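Local coordinates for protein EpsJ (Vibrio vulnificus, PDB 2RET) that serves as a pseudopilin of the type 2 secretion system, pairing with the pseudopilin EpsI in what is probably part of the pseudopilus, at residues M28-R33 against F68-W73; R33-R38 against K50-A55; L125-Y130 against I149-T154. All coordinates share one frame; numbering follows the deposited sequence.

Contact 1 of 3, residues M28-R33 against F68-W73; sequences MDSDFR and FARLGW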
loop_
_atom_site.group_PDB
_atom_site.type_symbol
_atom_site.label_atom_id
_atom_site.label_comp_id
_atom_site.label_asym_id
_atom_site.label_seq_id
_atom_site.Cartn_x
_atom_site.Cartn_y
_atom_site.Cartn_z
HETATM N N MSE B 28 18.797 2.021 -16.963
HETATM C CA MSE B 28 19.103 0.834 -16.152
HETATM C C MSE B 28 18.639 0.941 -14.726
HETATM O O MSE B 28 18.230 -0.052 -14.136
HETATM C CB MSE B 28 20.593 0.580 -16.131
HETATM C CG MSE B 28 21.152 0.339 -17.501
HETATM SE SE MSE B 28 23.087 0.063 -17.452
HETATM C CE MSE B 28 23.237 -1.274 -16.031
ATOM N N ASP B 29 18.696 2.145 -14.173
ATOM C CA ASP B 29 18.155 2.414 -12.841
ATOM C C ASP B 29 16.668 2.171 -12.873
ATOM O O ASP B 29 16.113 1.554 -11.953
ATOM C CB ASP B 29 18.414 3.864 -12.384
ATOM C CG ASP B 29 19.579 3.999 -11.397
ATOM O OD1 ASP B 29 19.929 3.041 -10.721
ATOM O OD2 ASP B 29 20.109 5.116 -11.215
ATOM N N SER B 30 16.022 2.650 -13.927
ATOM C CA SER B 30 14.570 2.522 -14.027
ATOM C C SER B 30 14.160 1.049 -14.051
ATOM O O SER B 30 13.147 0.696 -13.455
ATOM C CB SER B 30 14.001 3.276 -15.245
ATOM O OG SER B 30 14.256 2.606 -16.502
ATOM N N ASP B 31 14.951 0.214 -14.728
ATOM C CA ASP B 31 14.616 -1.196 -14.948
ATOM C C ASP B 31 14.999 -2.081 -13.759
ATOM O O ASP B 31 14.178 -2.798 -13.219
ATOM C CB ASP B 31 15.299 -1.749 -16.207
ATOM C CG ASP B 31 14.689 -1.251 -17.498
ATOM O OD1 ASP B 31 13.488 -0.896 -17.548
ATOM O OD2 ASP B 31 15.429 -1.243 -18.516
ATOM N N PHE B 32 16.261 -2.034 -13.382
ATOM C CA PHE B 32 16.778 -2.914 -12.369
ATOM C C PHE B 32 16.294 -2.592 -10.950
ATOM O O PHE B 32 16.311 -3.480 -10.069
ATOM C CB PHE B 32 18.293 -2.960 -12.434
ATOM C CG PHE B 32 18.818 -3.713 -13.600
ATOM C CD1 PHE B 32 18.883 -5.083 -13.567
ATOM C CD2 PHE B 32 19.297 -3.048 -14.716
ATOM C CE1 PHE B 32 19.377 -5.791 -14.648
ATOM C CE2 PHE B 32 19.756 -3.752 -15.816
ATOM C CZ PHE B 32 19.803 -5.134 -15.777
ATOM N N ARG B 33 15.878 -1.354 -10.707
ATOM C CA ARG B 33 15.272 -1.029 -9.429
ATOM C C ARG B 33 13.778 -1.429 -9.335
ATOM O O ARG B 33 13.209 -1.406 -8.241
ATOM C CB ARG B 33 15.439 0.455 -9.100
ATOM C CG ARG B 33 16.853 0.891 -8.802
ATOM C CD ARG B 33 16.819 2.376 -8.647
ATOM N NE ARG B 33 18.080 3.072 -8.420
ATOM C CZ ARG B 33 18.614 3.331 -7.225
ATOM N NH1 ARG B 33 18.050 2.921 -6.102
ATOM N NH2 ARG B 33 19.734 4.036 -7.161
ATOM N N PHE B 68 13.974 -10.124 -17.612
ATOM C CA PHE B 68 13.143 -10.126 -16.413
ATOM C C PHE B 68 11.845 -9.293 -16.568
ATOM O O PHE B 68 11.724 -8.435 -17.450
ATOM C CB PHE B 68 13.971 -9.656 -15.188
ATOM C CG PHE B 68 14.645 -8.302 -15.363
ATOM C CD1 PHE B 68 15.973 -8.216 -15.792
ATOM C CD2 PHE B 68 13.970 -7.119 -15.065
ATOM C CE1 PHE B 68 16.603 -6.983 -15.939
ATOM C CE2 PHE B 68 14.585 -5.884 -15.201
ATOM C CZ PHE B 68 15.887 -5.800 -15.638
ATOM N N ALA B 69 10.873 -9.565 -15.696
ATOM C CA ALA B 69 9.639 -8.751 -15.592
ATOM C C ALA B 69 9.936 -7.512 -14.773
ATOM O O ALA B 69 10.741 -7.549 -13.879
ATOM C CB ALA B 69 8.515 -9.584 -14.962
ATOM N N ARG B 70 9.328 -6.376 -15.097
ATOM C CA ARG B 70 9.479 -5.221 -14.256
ATOM C C ARG B 70 8.140 -4.498 -14.052
ATOM O O ARG B 70 7.244 -4.610 -14.913
ATOM C CB ARG B 70 10.577 -4.278 -14.811
ATOM C CG ARG B 70 10.314 -3.653 -16.172
ATOM C CD ARG B 70 11.020 -2.325 -16.310
ATOM N NE ARG B 70 10.340 -1.307 -15.567
ATOM C CZ ARG B 70 10.421 0.016 -15.755
ATOM N NH1 ARG B 70 11.218 0.584 -16.651
ATOM N NH2 ARG B 70 9.705 0.795 -14.979
ATOM N N LEU B 71 8.008 -3.792 -12.916
ATOM C CA LEU B 71 6.917 -2.837 -12.720
ATOM C C LEU B 71 7.038 -1.734 -13.772
ATOM O O LEU B 71 7.999 -0.980 -13.775
ATOM C CB LEU B 71 6.894 -2.233 -11.281
ATOM C CG LEU B 71 5.771 -1.190 -11.013
ATOM C CD1 LEU B 71 4.331 -1.677 -11.357
ATOM C CD2 LEU B 71 5.799 -0.647 -9.555
ATOM N N GLY B 72 6.100 -1.685 -14.702
ATOM C CA GLY B 72 6.054 -0.627 -15.712
ATOM C C GLY B 72 5.419 0.655 -15.197
ATOM O O GLY B 72 5.962 1.740 -15.387
ATOM N N TRP B 73 4.291 0.525 -14.507
ATOM C CA TRP B 73 3.576 1.652 -13.877
ATOM C C TRP B 73 2.409 1.178 -12.959
ATOM O O TRP B 73 1.973 0.039 -13.054
ATOM C CB TRP B 73 3.012 2.625 -14.931
ATOM C CG TRP B 73 2.165 1.996 -16.000
ATOM C CD1 TRP B 73 0.836 1.729 -15.933
ATOM C CD2 TRP B 73 2.581 1.617 -17.321
ATOM N NE1 TRP B 73 0.397 1.174 -17.106
ATOM C CE2 TRP B 73 1.451 1.081 -17.976
ATOM C CE3 TRP B 73 3.808 1.668 -18.010
ATOM C CZ2 TRP B 73 1.494 0.591 -19.281
ATOM C CZ3 TRP B 73 3.857 1.168 -19.321
ATOM C CH2 TRP B 73 2.689 0.642 -19.943
#
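The end of the long N-terminal helix, 10-32, packs on the six-stranded antiparallel sheet in the pilin-like arrangement of helix on sheet, and R70 reaches across from strand 64-74 to meet D31 in a buried salt bridge. R70 NH1 donates to D31 OD1 at 2.9 Å with an N-H...O angle of 150°, taking the anti lone pair, and the carboxylate and guanidinium planes are turned 67° apart. One face of the guanidinium lies under the backbone of the same turn: S30 O sits over its centre, 3.6 Å from R70 CZ. Beside this polar pair, F32 and F68 meet as rings inclined at 49°, F68 CZ standing over one face of the F32 ring, toward its rim. They come closest at 3.3 Å, F32 CE1 to F68 CE1.

Both F68 and R70 leave the strand toward the helix. Further out, D31 OD1 has a second charged partner in R99, and D31 OD2 bonds to the hydroxyl of Y90, so both carboxylate oxygens are held and the negative charge is probably well stabilised. F32 also meets the rings of Y90 and Y165. The NE/NH2 edge of the guanidinium grips one atom of its own strand, side-on: L71 O accepts from R70 NE at 3.0 Å and from R70 NH2 at 2.7 Å, the NH2 bond lying in the carbonyl plane.

Contact 2 of 3, residues R33-R38 against K50-A55; sequences RQIALR and KLLHWA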
loop_
_atom_site.group_PDB
_atom_site.type_symbol
_atom_site.label_atom_id
_atom_site.label_comp_id
_atom_site.label_asym_id
_atom_site.label_seq_id
_atom_site.Cartn_x
_atom_site.Cartn_y
_atom_site.Cartn_z
ATOM N N ARG B 33 15.878 -1.354 -10.707
ATOM C CA ARG B 33 15.272 -1.029 -9.429
ATOM C C ARG B 33 13.778 -1.429 -9.335
ATOM O O ARG B 33 13.209 -1.406 -8.241
ATOM C CB ARG B 33 15.439 0.455 -9.100
ATOM C CG ARG B 33 16.853 0.891 -8.802
ATOM C CD ARG B 33 16.819 2.376 -8.647
ATOM N NE ARG B 33 18.080 3.072 -8.420
ATOM C CZ ARG B 33 18.614 3.331 -7.225
ATOM N NH1 ARG B 33 18.050 2.921 -6.102
ATOM N NH2 ARG B 33 19.734 4.036 -7.161
ATOM N N GLN B 34 13.160 -1.765 -10.462
ATOM C CA GLN B 34 11.744 -2.082 -10.517
ATOM C C GLN B 34 11.486 -3.517 -11.000
ATOM O O GLN B 34 10.445 -3.811 -11.607
ATOM C CB GLN B 34 11.013 -1.041 -11.382
ATOM C CG GLN B 34 11.185 0.383 -10.806
ATOM C CD GLN B 34 10.005 1.236 -11.026
ATOM O OE1 GLN B 34 9.167 1.449 -10.126
ATOM N NE2 GLN B 34 9.899 1.743 -12.230
ATOM N N ILE B 35 12.407 -4.406 -10.664
ATOM C CA ILE B 35 12.282 -5.836 -10.986
ATOM C C ILE B 35 11.074 -6.428 -10.249
ATOM O O ILE B 35 10.890 -6.182 -9.058
ATOM C CB ILE B 35 13.571 -6.642 -10.610
ATOM C CG1 ILE B 35 14.749 -6.161 -11.463
ATOM C CG2 ILE B 35 13.366 -8.173 -10.817
ATOM C CD1 ILE B 35 16.052 -7.028 -11.309
ATOM N N ALA B 36 10.275 -7.221 -10.965
ATOM C CA ALA B 36 9.041 -7.756 -10.419
ATOM C C ALA B 36 9.133 -9.277 -10.168
ATOM O O ALA B 36 9.752 -10.026 -10.928
ATOM C CB ALA B 36 7.852 -7.393 -11.329
ATOM N N LEU B 37 8.524 -9.694 -9.064
ATOM C CA LEU B 37 8.347 -11.080 -8.673
ATOM C C LEU B 37 7.258 -11.695 -9.548
ATOM O O LEU B 37 6.130 -11.907 -9.126
ATOM C CB LEU B 37 8.005 -11.149 -7.171
ATOM C CG LEU B 37 8.201 -12.488 -6.447
ATOM C CD1 LEU B 37 9.625 -12.965 -6.585
ATOM C CD2 LEU B 37 7.784 -12.338 -4.957
ATOM N N ARG B 38 7.627 -11.975 -10.794
ATOM C CA ARG B 38 6.700 -12.435 -11.830
ATOM C C ARG B 38 7.512 -13.287 -12.799
ATOM O O ARG B 38 8.457 -12.805 -13.413
ATOM C CB ARG B 38 6.025 -11.222 -12.516
ATOM C CG ARG B 38 5.381 -11.431 -13.908
ATOM C CD ARG B 38 4.317 -12.513 -13.924
ATOM N NE ARG B 38 3.162 -12.232 -14.798
ATOM C CZ ARG B 38 2.950 -12.742 -16.015
ATOM N NH1 ARG B 38 3.827 -13.561 -16.582
ATOM N NH2 ARG B 38 1.841 -12.422 -16.681
ATOM N N LYS B 50 10.887 -18.645 -15.808
ATOM C CA LYS B 50 11.898 -18.205 -14.837
ATOM C C LYS B 50 11.581 -16.799 -14.326
ATOM O O LYS B 50 10.981 -15.985 -15.019
ATOM C CB LYS B 50 13.311 -18.192 -15.441
ATOM C CG LYS B 50 13.927 -19.538 -15.802
ATOM C CD LYS B 50 15.345 -19.340 -16.345
ATOM C CE LYS B 50 15.906 -20.590 -16.998
ATOM N NZ LYS B 50 15.193 -21.038 -18.257
ATOM N N LEU B 51 12.014 -16.538 -13.099
ATOM C CA LEU B 51 12.057 -15.188 -12.539
ATOM C C LEU B 51 13.109 -14.279 -13.248
ATOM O O LEU B 51 12.780 -13.183 -13.676
ATOM C CB LEU B 51 12.316 -15.261 -11.038
ATOM C CG LEU B 51 11.065 -15.359 -10.179
ATOM C CD1 LEU B 51 11.492 -15.546 -8.718
ATOM C CD2 LEU B 51 10.127 -14.128 -10.364
ATOM N N LEU B 52 14.351 -14.753 -13.349
ATOM C CA LEU B 52 15.465 -14.042 -14.023
ATOM C C LEU B 52 16.104 -14.982 -15.046
ATOM O O LEU B 52 16.464 -16.102 -14.714
ATOM C CB LEU B 52 16.581 -13.588 -13.066
ATOM C CG LEU B 52 16.365 -12.481 -12.015
ATOM C CD1 LEU B 52 17.343 -12.672 -10.836
ATOM C CD2 LEU B 52 16.520 -11.099 -12.594
ATOM N N HIS B 53 16.230 -14.505 -16.279
ATOM C CA HIS B 53 16.843 -15.260 -17.345
ATOM C C HIS B 53 18.220 -14.632 -17.557
ATOM O O HIS B 53 18.348 -13.434 -17.674
ATOM C CB HIS B 53 16.011 -15.190 -18.646
ATOM C CG HIS B 53 14.565 -15.540 -18.471
ATOM N ND1 HIS B 53 14.043 -16.776 -18.812
ATOM C CD2 HIS B 53 13.531 -14.813 -17.991
ATOM C CE1 HIS B 53 12.750 -16.780 -18.555
ATOM N NE2 HIS B 53 12.416 -15.600 -18.059
ATOM N N TRP B 54 19.227 -15.480 -17.595
ATOM C CA TRP B 54 20.625 -15.059 -17.583
ATOM C C TRP B 54 21.459 -16.159 -18.246
ATOM O O TRP B 54 21.667 -17.217 -17.670
ATOM C CB TRP B 54 21.128 -14.796 -16.160
ATOM C CG TRP B 54 22.627 -14.528 -16.080
ATOM C CD1 TRP B 54 23.573 -15.290 -15.417
ATOM C CD2 TRP B 54 23.341 -13.434 -16.650
ATOM N NE1 TRP B 54 24.822 -14.729 -15.557
ATOM C CE2 TRP B 54 24.705 -13.591 -16.310
ATOM C CE3 TRP B 54 22.969 -12.345 -17.435
ATOM C CZ2 TRP B 54 25.678 -12.713 -16.733
ATOM C CZ3 TRP B 54 23.924 -11.458 -17.831
ATOM C CH2 TRP B 54 25.270 -11.636 -17.482
ATOM N N ALA B 55 21.891 -15.917 -19.476
ATOM C CA ALA B 55 22.621 -16.960 -20.228
ATOM C C ALA B 55 23.388 -16.357 -21.360
ATOM O O ALA B 55 23.047 -15.285 -21.844
ATOM C CB ALA B 55 21.662 -18.039 -20.760
HETATM O O HOH W 1 11.589 -10.916 -12.857
HETATM O O HOH W 2 10.712 -12.672 -15.091
#
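L51 O is gripped by two waters, with water 1 at 2.7 Å and water 2 at 2.6 Å from L51 O. Each water also reaches the other segment, water 1 to A36 O at 2.8 Å and water 2 to R38 O at 2.8 Å, so one carbonyl of 50-55 is bridged to two carbonyls of 33-38. Direct contact is made by the branches of L51. Its CD2 lies against the backbone, 3.3 Å from R38 N, while CD1 meets L37 CD1 at 3.8 Å, the two side chains crossing obliquely.

L37 is the centre of an inverse gamma turn, with a weak R38 N to A36 O bond, in the loop that carries the chain from helix 10-32 to the edge of the six-stranded antiparallel sheet. Its CG is anti to the backbone N (chi1 -161°), and although its CB leaves the backbone away from 50-55, the CD1 branch comes back to L51. Further back along the loop, I35 points toward strand 49-56, where its CD1 touches L52 CD2 at 4.3 Å; P146 and F129 pack on L52 as well, and F68 and L145 on I35.

Contact 3 of 3, residues L125-Y130 against I149-T154; sequences LNVRFY and ISVELT
V127 sets CG1 anti to its backbone N (chi1 179°), and I149 does the same with CG2, its CG1 lying beside the N (chi1 -66°). The two methyls thus meet diagonally across the strand pair, on one face of the sheet, V127 CG1 to I149 CG2 at 3.5 Å, a tight fit for carbons. L125, also with CG anti to N, runs side by side with L153 and brings its CD1 to 3.9 Å from L153 CD2 while crossing V151 obliquely. F129 lies alongside I149 in the same direction. All these apolar groups share that face, where M28 and F32 of helix 10-32 touch V151, and W54 lies against V127 and meets the F129 ring edge-to-face. N126, R128, S150 and E152 point to the other face.

Four backbone bonds hold the strands. N126 and E152 exchange two of them, N126 N to E152 O at 2.9 Å almost perfectly straight; R128 and S150 exchange the other two, each at 3.0 Å. A water donates to N126 O and S150 O, joining the two pairs. With V127 opposite V151 in a non-hydrogen-bonded pair between them, this is the regular alternation of an antiparallel beta pair, here the two central strands of the protein's four-stranded sheet.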
loop_
_atom_site.group_PDB
_atom_site.type_symbol
_atom_site.label_atom_id
_atom_site.label_comp_id
_atom_site.label_asym_id
_atom_site.label_seq_id
_atom_site.Cartn_x
_atom_site.Cartn_y
_atom_site.Cartn_z
ATOM N N LEU B 125 28.808 -7.577 -20.728
ATOM C CA LEU B 125 27.797 -7.510 -19.727
ATOM C C LEU B 125 28.026 -8.690 -18.780
ATOM O O LEU B 125 28.021 -9.808 -19.207
ATOM C CB LEU B 125 26.405 -7.624 -20.390
ATOM C CG LEU B 125 25.186 -7.788 -19.463
ATOM C CD1 LEU B 125 25.032 -6.567 -18.581
ATOM C CD2 LEU B 125 23.882 -8.098 -20.240
ATOM N N ASN B 126 28.225 -8.411 -17.500
ATOM C CA ASN B 126 28.250 -9.433 -16.467
ATOM C C ASN B 126 27.343 -9.103 -15.264
ATOM O O ASN B 126 27.355 -8.007 -14.752
ATOM C CB ASN B 126 29.664 -9.650 -15.959
ATOM C CG ASN B 126 29.785 -10.915 -15.115
ATOM O OD1 ASN B 126 29.361 -12.015 -15.518
ATOM N ND2 ASN B 126 30.346 -10.759 -13.931
ATOM N N VAL B 127 26.601 -10.090 -14.805
ATOM C CA VAL B 127 25.647 -9.926 -13.720
ATOM C C VAL B 127 25.904 -10.983 -12.667
ATOM O O VAL B 127 26.164 -12.143 -12.994
ATOM C CB VAL B 127 24.185 -9.986 -14.214
ATOM C CG1 VAL B 127 23.214 -9.825 -13.026
ATOM C CG2 VAL B 127 23.884 -8.846 -15.257
ATOM N N ARG B 128 25.865 -10.553 -11.403
ATOM C CA ARG B 128 26.032 -11.419 -10.250
ATOM C C ARG B 128 24.875 -11.222 -9.303
ATOM O O ARG B 128 24.273 -10.174 -9.254
ATOM C CB ARG B 128 27.334 -11.139 -9.557
ATOM C CG ARG B 128 28.528 -11.617 -10.342
ATOM C CD ARG B 128 29.740 -10.808 -10.001
ATOM N NE ARG B 128 30.455 -11.403 -8.893
ATOM C CZ ARG B 128 30.778 -10.807 -7.746
ATOM N NH1 ARG B 128 30.457 -9.533 -7.481
ATOM N NH2 ARG B 128 31.438 -11.517 -6.834
ATOM N N PHE B 129 24.565 -12.271 -8.560
ATOM C CA PHE B 129 23.371 -12.354 -7.775
ATOM C C PHE B 129 23.783 -12.661 -6.357
ATOM O O PHE B 129 24.570 -13.591 -6.107
ATOM C CB PHE B 129 22.489 -13.466 -8.341
ATOM C CG PHE B 129 22.279 -13.364 -9.824
ATOM C CD1 PHE B 129 23.090 -14.072 -10.703
ATOM C CD2 PHE B 129 21.296 -12.531 -10.339
ATOM C CE1 PHE B 129 22.909 -13.985 -12.071
ATOM C CE2 PHE B 129 21.104 -12.421 -11.715
ATOM C CZ PHE B 129 21.900 -13.167 -12.584
ATOM N N TYR B 130 23.279 -11.859 -5.441
ATOM C CA TYR B 130 23.498 -12.060 -4.039
ATOM C C TYR B 130 22.459 -12.998 -3.461
ATOM O O TYR B 130 21.264 -12.657 -3.394
ATOM C CB TYR B 130 23.483 -10.741 -3.263
ATOM C CG TYR B 130 24.028 -10.897 -1.854
ATOM C CD1 TYR B 130 25.350 -11.270 -1.640
ATOM C CD2 TYR B 130 23.234 -10.678 -0.748
ATOM C CE1 TYR B 130 25.860 -11.412 -0.370
ATOM C CE2 TYR B 130 23.743 -10.826 0.536
ATOM C CZ TYR B 130 25.053 -11.192 0.713
ATOM O OH TYR B 130 25.563 -11.349 1.968
ATOM N N ILE B 149 21.387 -7.537 -6.960
ATOM C CA ILE B 149 21.915 -7.837 -8.275
ATOM C C ILE B 149 22.977 -6.759 -8.560
ATOM O O ILE B 149 22.759 -5.602 -8.301
ATOM C CB ILE B 149 20.745 -7.814 -9.339
ATOM C CG1 ILE B 149 19.769 -8.965 -9.058
ATOM C CG2 ILE B 149 21.223 -8.048 -10.767
ATOM C CD1 ILE B 149 18.317 -8.639 -9.428
ATOM N N SER B 150 24.118 -7.174 -9.081
ATOM C CA SER B 150 25.213 -6.290 -9.479
ATOM C C SER B 150 25.327 -6.454 -10.990
ATOM O O SER B 150 25.538 -7.549 -11.486
ATOM C CB SER B 150 26.556 -6.695 -8.810
ATOM O OG SER B 150 27.648 -5.849 -9.237
ATOM N N VAL B 151 25.155 -5.346 -11.693
ATOM C CA VAL B 151 25.268 -5.282 -13.128
ATOM C C VAL B 151 26.580 -4.580 -13.446
ATOM O O VAL B 151 26.762 -3.430 -13.096
ATOM C CB VAL B 151 24.045 -4.552 -13.743
ATOM C CG1 VAL B 151 24.185 -4.495 -15.299
ATOM C CG2 VAL B 151 22.757 -5.290 -13.319
ATOM N N GLU B 152 27.498 -5.311 -14.087
ATOM C CA GLU B 152 28.770 -4.768 -14.513
ATOM C C GLU B 152 28.906 -4.666 -16.039
ATOM O O GLU B 152 28.667 -5.603 -16.745
ATOM C CB GLU B 152 29.903 -5.621 -13.952
ATOM C CG GLU B 152 31.283 -5.057 -14.266
ATOM C CD GLU B 152 32.368 -5.927 -13.699
ATOM O OE1 GLU B 152 32.604 -7.033 -14.271
ATOM O OE2 GLU B 152 32.953 -5.497 -12.667
ATOM N N LEU B 153 29.320 -3.491 -16.510
ATOM C CA LEU B 153 29.636 -3.225 -17.918
ATOM C C LEU B 153 31.128 -2.992 -18.059
ATOM O O LEU B 153 31.737 -2.359 -17.221
ATOM C CB LEU B 153 28.895 -1.971 -18.401
ATOM C CG LEU B 153 27.373 -1.971 -18.184
ATOM C CD1 LEU B 153 26.778 -0.640 -18.583
ATOM C CD2 LEU B 153 26.780 -3.090 -18.998
ATOM N N THR B 154 31.707 -3.525 -19.124
ATOM C CA THR B 154 33.079 -3.281 -19.507
ATOM C C THR B 154 32.993 -2.385 -20.753
ATOM O O THR B 154 32.555 -2.813 -21.840
ATOM C CB THR B 154 33.813 -4.600 -19.805
ATOM O OG1 THR B 154 33.708 -5.458 -18.660
ATOM C CG2 THR B 154 35.361 -4.364 -20.211
HETATM O O HOH W 3 28.469 -7.913 -11.988
#

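How the contacts relate
From the N terminus, the C-terminal part of helix 10-32 runs into 28-33, which contact 1 joins to strand 64-74 after 34 intervening residues. R33 carries the chain straight into contact 2, whose shorter loop, closed by 50-55, lies wholly within that of contact 1. Strands 49-56 and 64-74, reached by the two contacts, are neighbours in the six-stranded sheet, and the loop 33-38 probably also bonds to 68-73, L71 N to Q34 O and A36 N to A69 O. Contact 3 follows in series, closing an 18-residue connection that includes edge strand 135-136. It meets contact 1 where M28 packs on L153, and contact 2 through I35 against I149. Together they join the helix end, the loop after it and both sheets.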